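Local coordinates for xyloglucan-specific endo-beta-1,4-glucanase BoGH5A (Bacteroides ovatus, PDB 3ZMR), which hydrolyses internal beta-1,4-glucosidic linkages of the xyloglucan backbone with retention of the beta-configuration, releasing xyloglucan oligosaccharides, at residues G283-F288 with I305-N310. Numbering follows the deposited sequence.
Sequences GFNQVF and IVQAYN
The phenyl ring of F288 meets V306 at its edge: CD2 lies 3.9 Å from V306 CG1, and that methyl sits near the plane of the ring. The carbonyl O of I305 approaches the same ring obliquely, 3.6 Å from CE2. F288 CG, anti to the backbone N (chi1 160°), leaves the helix toward the strand. The second flat group, the amide of N285, has its CG 3.6 Å from V306 CB and carries the polar part of the contact. Its ND2 donates to the backbone O of Q307 at 2.9 Å, an almost straight bond (171° at the hydrogen) with the acceptor in the plane of the N285 amide. OD1 takes a long, weak bond from Q307 N, so one side-chain amide grips both backbone polar groups of one strand residue. The Q307 chain is bent at chi2, its amide plane stands 80° from that of N285, and a water bridges the two, donating to N285 OD1 and to Q307 OE1. An alanine at N285 would probably leave the bridging water and Q307 N each short of a partner, while Q307 O would still have Q281 NE2. The Q307 amide has further partners, T260 at OE1 and, at NE2, E334 of the next strand, 331-337; its side chain is about 7 Å from that of E262, the probable proton donor. The contact packs helix 275-293, on the outside of the family 5 TIM barrel, nearly antiparallel against strand 304-307, which runs in the barrel wall between strands 255-258 and 331-337, while F288 also reaches F257 of strand 255-258 and meets the ring of W241 from helix 227-248.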
loop_
_atom_site.group_PDB
_atom_site.type_symbol
_atom_site.label_atom_id
_atom_site.label_comp_id
_atom_site.label_asym_id
_atom_site.label_seq_id
_atom_site.Cartn_x
_atom_site.Cartn_y
_atom_site.Cartn_z
ATOM N N GLY A 283 4.758 9.841 -1.463
ATOM C CA GLY A 283 6.052 9.984 -0.851
ATOM C C GLY A 283 6.305 9.042 0.328
ATOM O O GLY A 283 7.412 8.547 0.509
ATOM N N PHE A 284 5.289 8.824 1.159
ATOM C CA PHE A 284 5.400 7.866 2.289
ATOM C C PHE A 284 5.750 6.468 1.768
ATOM O O PHE A 284 6.551 5.743 2.368
ATOM C CB PHE A 284 4.106 7.795 3.117
ATOM C CG PHE A 284 3.725 9.101 3.834
ATOM C CD1 PHE A 284 4.670 10.030 4.244
ATOM C CD2 PHE A 284 2.392 9.389 4.086
ATOM C CE1 PHE A 284 4.281 11.218 4.890
ATOM C CE2 PHE A 284 1.991 10.532 4.752
ATOM C CZ PHE A 284 2.934 11.459 5.154
ATOM N N ASN A 285 5.090 6.060 0.685
ATOM C CA ASN A 285 5.393 4.769 0.060
ATOM C C ASN A 285 6.854 4.687 -0.357
ATOM O O ASN A 285 7.520 3.689 -0.133
ATOM C CB ASN A 285 4.495 4.477 -1.144
ATOM C CG ASN A 285 3.048 4.213 -0.776
ATOM O OD1 ASN A 285 2.722 3.823 0.338
ATOM N ND2 ASN A 285 2.173 4.409 -1.749
ATOM N N GLN A 286 7.358 5.766 -0.928
ATOM C CA GLN A 286 8.764 5.840 -1.322
ATOM C C GLN A 286 9.730 5.772 -0.121
ATOM O O GLN A 286 10.746 5.065 -0.184
ATOM C CB GLN A 286 9.037 7.091 -2.169
ATOM C CG GLN A 286 10.459 7.059 -2.744
ATOM C CD GLN A 286 10.600 6.045 -3.858
ATOM O OE1 GLN A 286 10.009 6.206 -4.928
ATOM N NE2 GLN A 286 11.346 4.976 -3.595
ATOM N N VAL A 287 9.413 6.490 0.950
ATOM C CA VAL A 287 10.194 6.426 2.173
ATOM C C VAL A 287 10.307 4.976 2.664
ATOM O O VAL A 287 11.376 4.494 3.039
ATOM C CB VAL A 287 9.631 7.323 3.290
ATOM C CG1 VAL A 287 10.369 7.092 4.605
ATOM C CG2 VAL A 287 9.740 8.792 2.887
ATOM N N PHE A 288 9.170 4.289 2.718
ATOM C CA PHE A 288 9.142 2.915 3.168
ATOM C C PHE A 288 10.046 2.026 2.289
ATOM O O PHE A 288 10.853 1.278 2.791
ATOM C CB PHE A 288 7.689 2.438 3.154
ATOM C CG PHE A 288 7.516 0.931 3.132
ATOM C CD1 PHE A 288 7.912 0.109 4.187
ATOM C CD2 PHE A 288 6.945 0.329 2.013
ATOM C CE1 PHE A 288 7.737 -1.274 4.121
ATOM C CE2 PHE A 288 6.748 -1.035 1.960
ATOM C CZ PHE A 288 7.131 -1.834 3.009
ATOM N N ILE A 305 4.798 -4.102 -0.159
ATOM C CA ILE A 305 3.423 -3.774 -0.459
ATOM C C ILE A 305 3.196 -2.305 -0.095
ATOM O O ILE A 305 3.412 -1.904 1.063
ATOM C CB ILE A 305 2.442 -4.639 0.330
ATOM C CG1 ILE A 305 2.683 -6.119 0.118
ATOM C CG2 ILE A 305 1.004 -4.263 -0.009
ATOM C CD1 ILE A 305 2.085 -6.983 1.198
ATOM N N VAL A 306 2.800 -1.497 -1.081
ATOM C CA VAL A 306 2.558 -0.088 -0.912
ATOM C C VAL A 306 1.090 0.218 -1.172
ATOM O O VAL A 306 0.398 -0.532 -1.870
ATOM C CB VAL A 306 3.509 0.763 -1.805
ATOM C CG1 VAL A 306 4.955 0.595 -1.337
ATOM C CG2 VAL A 306 3.324 0.467 -3.293
ATOM N N GLN A 307 0.587 1.298 -0.555
ATOM C CA GLN A 307 -0.847 1.524 -0.484
ATOM C C GLN A 307 -1.336 2.675 -1.343
ATOM O O GLN A 307 -0.658 3.708 -1.494
ATOM C CB GLN A 307 -1.239 1.834 0.958
ATOM C CG GLN A 307 -1.092 0.665 1.918
ATOM C CD GLN A 307 0.336 0.210 2.069
ATOM O OE1 GLN A 307 1.259 1.019 2.326
ATOM N NE2 GLN A 307 0.549 -1.088 1.930
ATOM N N ALA A 308 -2.517 2.488 -1.907
ATOM C CA ALA A 308 -3.257 3.608 -2.497
ATOM C C ALA A 308 -3.682 4.599 -1.408
ATOM O O ALA A 308 -3.728 4.254 -0.225
ATOM C CB ALA A 308 -4.465 3.093 -3.232
ATOM N N TYR A 309 -3.975 5.822 -1.827
ATOM C CA TYR A 309 -4.458 6.855 -0.920
ATOM C C TYR A 309 -5.771 6.336 -0.301
ATOM O O TYR A 309 -6.660 5.913 -1.026
ATOM C CB TYR A 309 -4.669 8.171 -1.661
ATOM C CG TYR A 309 -4.870 9.351 -0.727
ATOM C CD1 TYR A 309 -6.121 9.632 -0.188
ATOM C CD2 TYR A 309 -3.807 10.174 -0.365
ATOM C CE1 TYR A 309 -6.298 10.687 0.693
ATOM C CE2 TYR A 309 -3.984 11.257 0.497
ATOM C CZ TYR A 309 -5.230 11.496 1.029
ATOM O OH TYR A 309 -5.365 12.571 1.880
ATOM N N ASN A 310 -5.874 6.368 1.043
ATOM C CA ASN A 310 -7.080 5.850 1.720
ATOM C C ASN A 310 -7.287 4.337 1.467
ATOM O O ASN A 310 -8.376 3.819 1.725
ATOM C CB ASN A 310 -8.374 6.564 1.233
ATOM C CG ASN A 310 -8.661 7.907 1.907
ATOM O OD1 ASN A 310 -7.926 8.415 2.751
ATOM N ND2 ASN A 310 -9.766 8.486 1.503
HETATM O O HOH W 1 3.916 1.844 1.940
#